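Local atomic coordinates of macrophomate synthase intermolecular Diels-Alderase (Macrophoma commelinae, PDB entry 1IZC), a protein that belongs to the HpcH/HpaI aldolase/citrate lyase family, folds as a TIM barrel and binds magnesium and pyruvic acid. Residues Asn77-Gln89 and Glu107-Ala119. The protein carries 1 engineered substitution. Sequence-based numbering, arbitrary orientation.
Sequences NRLELHDAIHAAQ and EVSLSTALDAGAA. Engineered in segment 107-119: Val108 (natural residue Ile).
Arg78 reaches over the first two turns of helix 107-116 with CG anti to the backbone N (chi1 -172°) and the chain extended from there to NE, which lays the guanidinium across the engineered Val108: Val108 CG1 sits 3.5 Å above the guanidinium plane, over its centre. Arg78 NE gives Thr112 OG1 a weak, bent hydrogen bond (3.0 Å, 134°), while Thr112 OG1 itself donates to Val108 O at 2.7 Å. A water in the guanidinium plane links Arg78 NH2 to Ser111 OG and Asp115 OD2, and Arg78 NH1 bonds to Val71 O of the second subunit. Further along, Thr112 CG2 packs on Leu81 CD2 (3.9 Å). Ala116 CB nests between His82 and Ile85, 3.8 Å from Ile85 CB, where the backbones come nearest. With CG1 beside its backbone N, Ile85 brings CD1 to 3.6 Å from Ala113 CA and places CG2 3.4 Å from Ala116 O. Ala116 O lies at the edge of the His86 ring, near its plane, 3.2 Å from His86 CD2, and His86 ND1 is hydrogen-bonded to Lys57 NZ of the third subunit. Gly117 closes helix 107-116 in a Schellman motif. The helices cross at -29° as neighbours on the outside of the TIM barrel, joined through strand 97-101, whose Val98 packs under Ile85; helices 53-61 and 129-139 continue the layer.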
ATOM      1  N   ASN A  77      -6.779   7.550   0.928  1.00 10.07           N
ATOM      2  CA  ASN A  77      -6.495   7.482  -0.506  1.00 10.28           C
ATOM      3  C   ASN A  77      -7.809   7.012  -1.131  1.00  9.55           C
ATOM      4  O   ASN A  77      -8.713   6.558  -0.429  1.00  9.46           O
ATOM      5  CB  ASN A  77      -5.416   6.448  -0.831  1.00  7.12           C
ATOM      6  CG  ASN A  77      -4.032   6.895  -0.421  1.00  9.19           C
ATOM      7  OD1 ASN A  77      -3.760   8.092  -0.326  1.00  9.25           O
ATOM      8  ND2 ASN A  77      -3.136   5.928  -0.202  1.00  8.66           N
ATOM      9  N   ARG A  78      -7.899   7.079  -2.451  1.00  7.20           N
ATOM     10  CA  ARG A  78      -9.112   6.687  -3.138  1.00  7.71           C
ATOM     11  C   ARG A  78      -9.551   5.246  -2.884  1.00  8.38           C
ATOM     12  O   ARG A  78     -10.686   5.004  -2.472  1.00  8.09           O
ATOM     13  CB  ARG A  78      -8.950   6.909  -4.638  1.00  9.88           C
ATOM     14  CG  ARG A  78     -10.259   6.696  -5.402  1.00  8.04           C
ATOM     15  CD  ARG A  78     -10.076   6.968  -6.880  1.00  8.52           C
ATOM     16  NE  ARG A  78     -11.352   6.910  -7.591  1.00  7.71           N
ATOM     17  CZ  ARG A  78     -11.481   7.140  -8.894  1.00  9.88           C
ATOM     18  NH1 ARG A  78     -10.409   7.431  -9.619  1.00 10.02           N
ATOM     19  NH2 ARG A  78     -12.687   7.115  -9.463  1.00  8.99           N
ATOM     20  N   LEU A  79      -8.659   4.292  -3.133  1.00  7.19           N
ATOM     21  CA  LEU A  79      -9.015   2.894  -2.946  1.00  9.17           C
ATOM     22  C   LEU A  79      -9.304   2.598  -1.481  1.00  8.60           C
ATOM     23  O   LEU A  79     -10.231   1.846  -1.169  1.00  9.13           O
ATOM     24  CB  LEU A  79      -7.900   1.982  -3.475  1.00  8.95           C
ATOM     25  CG  LEU A  79      -8.162   0.472  -3.333  1.00 10.88           C
ATOM     26  CD1 LEU A  79      -9.490   0.107  -3.966  1.00 15.20           C
ATOM     27  CD2 LEU A  79      -7.020  -0.301  -4.000  1.00 12.87           C
ATOM     28  N   GLU A  80      -8.520   3.193  -0.588  1.00  8.59           N
ATOM     29  CA  GLU A  80      -8.715   2.983   0.844  1.00 11.14           C
ATOM     30  C   GLU A  80     -10.060   3.542   1.332  1.00  7.50           C
ATOM     31  O   GLU A  80     -10.672   2.973   2.233  1.00  8.27           O
ATOM     32  CB  GLU A  80      -7.544   3.588   1.621  1.00 10.58           C
ATOM     33  CG  GLU A  80      -6.239   2.736   1.592  1.00 19.69           C
ATOM     34  CD  GLU A  80      -5.609   2.536   0.200  1.00 28.37           C
ATOM     35  OE1 GLU A  80      -5.777   3.385  -0.696  1.00 18.74           O
ATOM     36  OE2 GLU A  80      -4.908   1.515   0.008  1.00 35.35           O
ATOM     37  N   LEU A  81     -10.512   4.650   0.739  1.00  7.96           N
ATOM     38  CA  LEU A  81     -11.815   5.237   1.082  1.00  6.76           C
ATOM     39  C   LEU A  81     -12.896   4.231   0.670  1.00  6.54           C
ATOM     40  O   LEU A  81     -13.827   3.931   1.423  1.00  7.14           O
ATOM     41  CB  LEU A  81     -12.036   6.549   0.321  1.00  5.60           C
ATOM     42  CG  LEU A  81     -13.456   7.134   0.401  1.00  8.70           C
ATOM     43  CD1 LEU A  81     -13.859   7.372   1.875  1.00 10.31           C
ATOM     44  CD2 LEU A  81     -13.493   8.452  -0.374  1.00  8.78           C
ATOM     45  N   HIS A  82     -12.775   3.740  -0.555  1.00  7.92           N
ATOM     46  CA  HIS A  82     -13.697   2.738  -1.093  1.00  7.44           C
ATOM     47  C   HIS A  82     -13.734   1.523  -0.161  1.00  8.10           C
ATOM     48  O   HIS A  82     -14.809   1.035   0.190  1.00  7.23           O
ATOM     49  CB  HIS A  82     -13.228   2.350  -2.509  1.00  7.21           C
ATOM     50  CG  HIS A  82     -13.818   1.078  -3.054  1.00  7.57           C
ATOM     51  ND1 HIS A  82     -13.252  -0.158  -2.827  1.00 10.94           N
ATOM     52  CD2 HIS A  82     -14.862   0.864  -3.895  1.00 11.04           C
ATOM     53  CE1 HIS A  82     -13.914  -1.078  -3.509  1.00 12.41           C
ATOM     54  NE2 HIS A  82     -14.895  -0.485  -4.167  1.00 12.71           N
ATOM     55  N   ASP A  83     -12.565   1.050   0.260  1.00  6.03           N
ATOM     56  CA  ASP A  83     -12.517  -0.118   1.130  1.00  8.63           C
ATOM     57  C   ASP A  83     -13.076   0.157   2.518  1.00  7.01           C
ATOM     58  O   ASP A  83     -13.672  -0.734   3.128  1.00  6.13           O
ATOM     59  CB  ASP A  83     -11.077  -0.644   1.260  1.00  8.16           C
ATOM     60  CG  ASP A  83     -10.570  -1.312  -0.024  1.00 11.89           C
ATOM     61  OD1 ASP A  83     -11.366  -1.555  -0.945  1.00 11.72           O
ATOM     62  OD2 ASP A  83      -9.362  -1.615  -0.098  1.00 15.36           O
ATOM     63  N   ALA A  84     -12.896   1.379   3.020  1.00  6.92           N
ATOM     64  CA  ALA A  84     -13.393   1.718   4.347  1.00  7.02           C
ATOM     65  C   ALA A  84     -14.922   1.750   4.319  1.00  6.81           C
ATOM     66  O   ALA A  84     -15.590   1.264   5.235  1.00  7.27           O
ATOM     67  CB  ALA A  84     -12.840   3.093   4.792  1.00  7.33           C
ATOM     68  N   ILE A  85     -15.483   2.300   3.251  1.00  5.10           N
ATOM     69  CA  ILE A  85     -16.938   2.372   3.153  1.00  5.54           C
ATOM     70  C   ILE A  85     -17.508   0.948   3.088  1.00  6.76           C
ATOM     71  O   ILE A  85     -18.468   0.622   3.797  1.00  6.91           O
ATOM     72  CB  ILE A  85     -17.360   3.207   1.931  1.00  6.53           C
ATOM     73  CG1 ILE A  85     -16.925   4.666   2.160  1.00  5.12           C
ATOM     74  CG2 ILE A  85     -18.894   3.140   1.744  1.00  6.37           C
ATOM     75  CD1 ILE A  85     -17.087   5.577   0.925  1.00  9.02           C
ATOM     76  N   HIS A  86     -16.905   0.099   2.258  1.00  5.80           N
ATOM     77  CA  HIS A  86     -17.338  -1.297   2.159  1.00  6.78           C
ATOM     78  C   HIS A  86     -17.203  -1.959   3.532  1.00  8.22           C
ATOM     79  O   HIS A  86     -18.105  -2.647   3.986  1.00  6.08           O
ATOM     80  CB  HIS A  86     -16.464  -2.097   1.196  1.00  6.59           C
ATOM     81  CG  HIS A  86     -16.853  -1.968  -0.243  1.00  8.53           C
ATOM     82  ND1 HIS A  86     -16.189  -2.637  -1.248  1.00  8.46           N
ATOM     83  CD2 HIS A  86     -17.843  -1.265  -0.844  1.00 11.16           C
ATOM     84  CE1 HIS A  86     -16.756  -2.354  -2.409  1.00  9.11           C
ATOM     85  NE2 HIS A  86     -17.763  -1.524  -2.190  1.00  9.14           N
ATOM     86  N   ALA A  87     -16.061  -1.774   4.184  1.00  6.65           N
ATOM     87  CA  ALA A  87     -15.872  -2.416   5.494  1.00  6.48           C
ATOM     88  C   ALA A  87     -16.904  -1.976   6.536  1.00  7.67           C
ATOM     89  O   ALA A  87     -17.402  -2.804   7.316  1.00  8.23           O
ATOM     90  CB  ALA A  87     -14.458  -2.158   6.012  1.00  6.34           C
ATOM     91  N   ALA A  88     -17.226  -0.687   6.572  1.00  5.61           N
ATOM     92  CA  ALA A  88     -18.217  -0.205   7.542  1.00  6.25           C
ATOM     93  C   ALA A  88     -19.551  -0.926   7.377  1.00  7.69           C
ATOM     94  O   ALA A  88     -20.164  -1.363   8.354  1.00  8.72           O
ATOM     95  CB  ALA A  88     -18.431   1.306   7.387  1.00  5.42           C
ATOM     96  N   GLN A  89     -20.018  -1.037   6.142  1.00  7.99           N
ATOM     97  CA  GLN A  89     -21.288  -1.688   5.920  1.00  6.64           C
ATOM     98  C   GLN A  89     -21.242  -3.204   6.034  1.00  9.47           C
ATOM     99  O   GLN A  89     -22.163  -3.802   6.566  1.00 10.53           O
ATOM    100  CB  GLN A  89     -21.872  -1.266   4.561  1.00  8.24           C
ATOM    101  CG  GLN A  89     -22.321   0.194   4.555  1.00 12.48           C
ATOM    102  CD  GLN A  89     -23.487   0.466   3.606  1.00 13.41           C
ATOM    103  OE1 GLN A  89     -24.578   0.868   4.033  1.00 15.49           O
ATOM    104  NE2 GLN A  89     -23.259   0.264   2.318  1.00 12.81           N
ATOM    105  N   GLU A 107     -14.567  16.145  -7.223  1.00 13.38           N
ATOM    106  CA  GLU A 107     -15.515  15.229  -7.844  1.00 14.18           C
ATOM    107  C   GLU A 107     -15.152  13.758  -7.665  1.00 14.31           C
ATOM    108  O   GLU A 107     -16.042  12.915  -7.532  1.00 13.17           O
ATOM    109  CB  GLU A 107     -15.666  15.553  -9.343  1.00 18.75           C
ATOM    110  CG  GLU A 107     -16.211  16.965  -9.587  1.00 28.00           C
ATOM    111  CD  GLU A 107     -16.634  17.218 -11.032  1.00 28.30           C
ATOM    112  OE1 GLU A 107     -16.257  16.438 -11.926  1.00 28.60           O
ATOM    113  OE2 GLU A 107     -17.341  18.218 -11.271  1.00 35.00           O
ATOM    114  N   VAL A 108     -13.860  13.451  -7.640  1.00 12.68           N
ATOM    115  CA  VAL A 108     -13.427  12.062  -7.501  1.00 12.10           C
ATOM    116  C   VAL A 108     -13.722  11.537  -6.101  1.00 10.95           C
ATOM    117  O   VAL A 108     -14.156  10.395  -5.938  1.00 11.75           O
ATOM    118  CB  VAL A 108     -11.919  11.911  -7.820  1.00 14.07           C
ATOM    119  CG1 VAL A 108     -11.467  10.475  -7.555  1.00 15.18           C
ATOM    120  CG2 VAL A 108     -11.667  12.260  -9.293  1.00 17.81           C
ATOM    121  N   SER A 109     -13.510  12.362  -5.081  1.00  9.54           N
ATOM    122  CA  SER A 109     -13.817  11.901  -3.721  1.00  9.56           C
ATOM    123  C   SER A 109     -15.316  11.598  -3.644  1.00  8.93           C
ATOM    124  O   SER A 109     -15.740  10.605  -3.058  1.00  7.11           O
ATOM    125  CB  SER A 109     -13.475  12.979  -2.683  1.00 13.78           C
ATOM    126  OG  SER A 109     -12.078  13.220  -2.607  1.00 18.39           O
ATOM    127  N   LEU A 110     -16.119  12.468  -4.249  1.00  9.18           N
ATOM    128  CA  LEU A 110     -17.566  12.302  -4.225  1.00  9.78           C
ATOM    129  C   LEU A 110     -18.021  11.047  -4.955  1.00 10.49           C
ATOM    130  O   LEU A 110     -18.791  10.267  -4.411  1.00  8.10           O
ATOM    131  CB  LEU A 110     -18.252  13.519  -4.848  1.00 12.41           C
ATOM    132  CG  LEU A 110     -19.780  13.430  -4.939  1.00  8.66           C
ATOM    133  CD1 LEU A 110     -20.390  13.345  -3.529  1.00  8.90           C
ATOM    134  CD2 LEU A 110     -20.295  14.668  -5.674  1.00 10.26           C
ATOM    135  N   SER A 111     -17.546  10.843  -6.183  1.00  9.61           N
ATOM    136  CA  SER A 111     -17.977   9.660  -6.921  1.00 11.32           C
ATOM    137  C   SER A 111     -17.472   8.391  -6.249  1.00  9.54           C
ATOM    138  O   SER A 111     -18.159   7.375  -6.245  1.00  8.82           O
ATOM    139  CB  SER A 111     -17.512   9.718  -8.381  1.00 12.89           C
ATOM    140  OG  SER A 111     -16.112   9.631  -8.474  1.00 15.23           O
ATOM    141  N   THR A 112     -16.286   8.454  -5.653  1.00  7.62           N
ATOM    142  CA  THR A 112     -15.744   7.285  -4.968  1.00  8.97           C
ATOM    143  C   THR A 112     -16.628   6.936  -3.772  1.00  8.77           C
ATOM    144  O   THR A 112     -16.985   5.770  -3.558  1.00  6.73           O
ATOM    145  CB  THR A 112     -14.312   7.561  -4.464  1.00 10.53           C
ATOM    146  OG1 THR A 112     -13.448   7.792  -5.590  1.00 11.09           O
ATOM    147  CG2 THR A 112     -13.792   6.374  -3.636  1.00  8.24           C
ATOM    148  N   ALA A 113     -16.990   7.951  -2.989  1.00  8.01           N
ATOM    149  CA  ALA A 113     -17.822   7.726  -1.817  1.00  7.60           C
ATOM    150  C   ALA A 113     -19.165   7.143  -2.227  1.00  7.90           C
ATOM    151  O   ALA A 113     -19.639   6.183  -1.630  1.00  7.69           O
ATOM    152  CB  ALA A 113     -18.030   9.034  -1.050  1.00  6.60           C
ATOM    153  N   LEU A 114     -19.782   7.702  -3.264  1.00  7.24           N
ATOM    154  CA  LEU A 114     -21.083   7.187  -3.690  1.00  7.88           C
ATOM    155  C   LEU A 114     -20.988   5.779  -4.289  1.00  7.31           C
ATOM    156  O   LEU A 114     -21.758   4.880  -3.911  1.00 10.40           O
ATOM    157  CB  LEU A 114     -21.711   8.135  -4.715  1.00  8.38           C
ATOM    158  CG  LEU A 114     -22.067   9.543  -4.214  1.00  9.23           C
ATOM    159  CD1 LEU A 114     -22.401  10.415  -5.426  1.00 12.04           C
ATOM    160  CD2 LEU A 114     -23.230   9.495  -3.229  1.00 16.44           C
ATOM    161  N   ASP A 115     -20.049   5.588  -5.208  1.00  8.69           N
ATOM    162  CA  ASP A 115     -19.875   4.281  -5.861  1.00  9.89           C
ATOM    163  C   ASP A 115     -19.602   3.179  -4.823  1.00 10.76           C
ATOM    164  O   ASP A 115     -19.993   2.029  -5.029  1.00 10.02           O
ATOM    165  CB  ASP A 115     -18.717   4.300  -6.885  1.00 15.31           C
ATOM    166  CG  ASP A 115     -19.058   5.042  -8.191  1.00 21.85           C
ATOM    167  OD1 ASP A 115     -20.247   5.335  -8.435  1.00 18.81           O
ATOM    168  OD2 ASP A 115     -18.117   5.320  -8.986  1.00 22.18           O
ATOM    169  N   ALA A 116     -18.939   3.524  -3.715  1.00  9.28           N
ATOM    170  CA  ALA A 116     -18.648   2.535  -2.674  1.00  9.85           C
ATOM    171  C   ALA A 116     -19.823   2.251  -1.741  1.00 10.21           C
ATOM    172  O   ALA A 116     -19.769   1.308  -0.956  1.00  9.14           O
ATOM    173  CB  ALA A 116     -17.416   2.966  -1.838  1.00  7.26           C
ATOM    174  N   GLY A 117     -20.871   3.069  -1.790  1.00  8.54           N
ATOM    175  CA  GLY A 117     -22.017   2.801  -0.938  1.00  8.50           C
ATOM    176  C   GLY A 117     -22.349   3.809   0.150  1.00  7.11           C
ATOM    177  O   GLY A 117     -23.126   3.506   1.047  1.00  9.83           O
ATOM    178  N   ALA A 118     -21.777   5.007   0.094  1.00  6.93           N
ATOM    179  CA  ALA A 118     -22.091   6.002   1.122  1.00  6.85           C
ATOM    180  C   ALA A 118     -23.555   6.403   1.000  1.00  7.45           C
ATOM    181  O   ALA A 118     -24.041   6.637  -0.107  1.00  9.03           O
ATOM    182  CB  ALA A 118     -21.198   7.236   0.964  1.00  6.93           C
ATOM    183  N   ALA A 119     -24.247   6.500   2.134  1.00  6.06           N
ATOM    184  CA  ALA A 119     -25.671   6.871   2.134  1.00  8.06           C
ATOM    185  C   ALA A 119     -25.896   8.356   2.391  1.00 10.49           C
ATOM    186  O   ALA A 119     -26.992   8.866   2.188  1.00 10.47           O
ATOM    187  CB  ALA A 119     -26.422   6.042   3.185  1.00  8.45           C
TER
HETATM  188  O   HOH W   1     -15.348   6.818  -8.373  1.00 13.99           O
HETATM  189  O   HOH W   2     -19.822  -0.595  -4.031  1.00 12.52           O
HETATM  190  O   HOH W   3     -24.335   3.530   3.685  1.00 11.11           O
HETATM  191  O   HOH W   4     -20.702  -0.362   1.177  1.00 11.16           O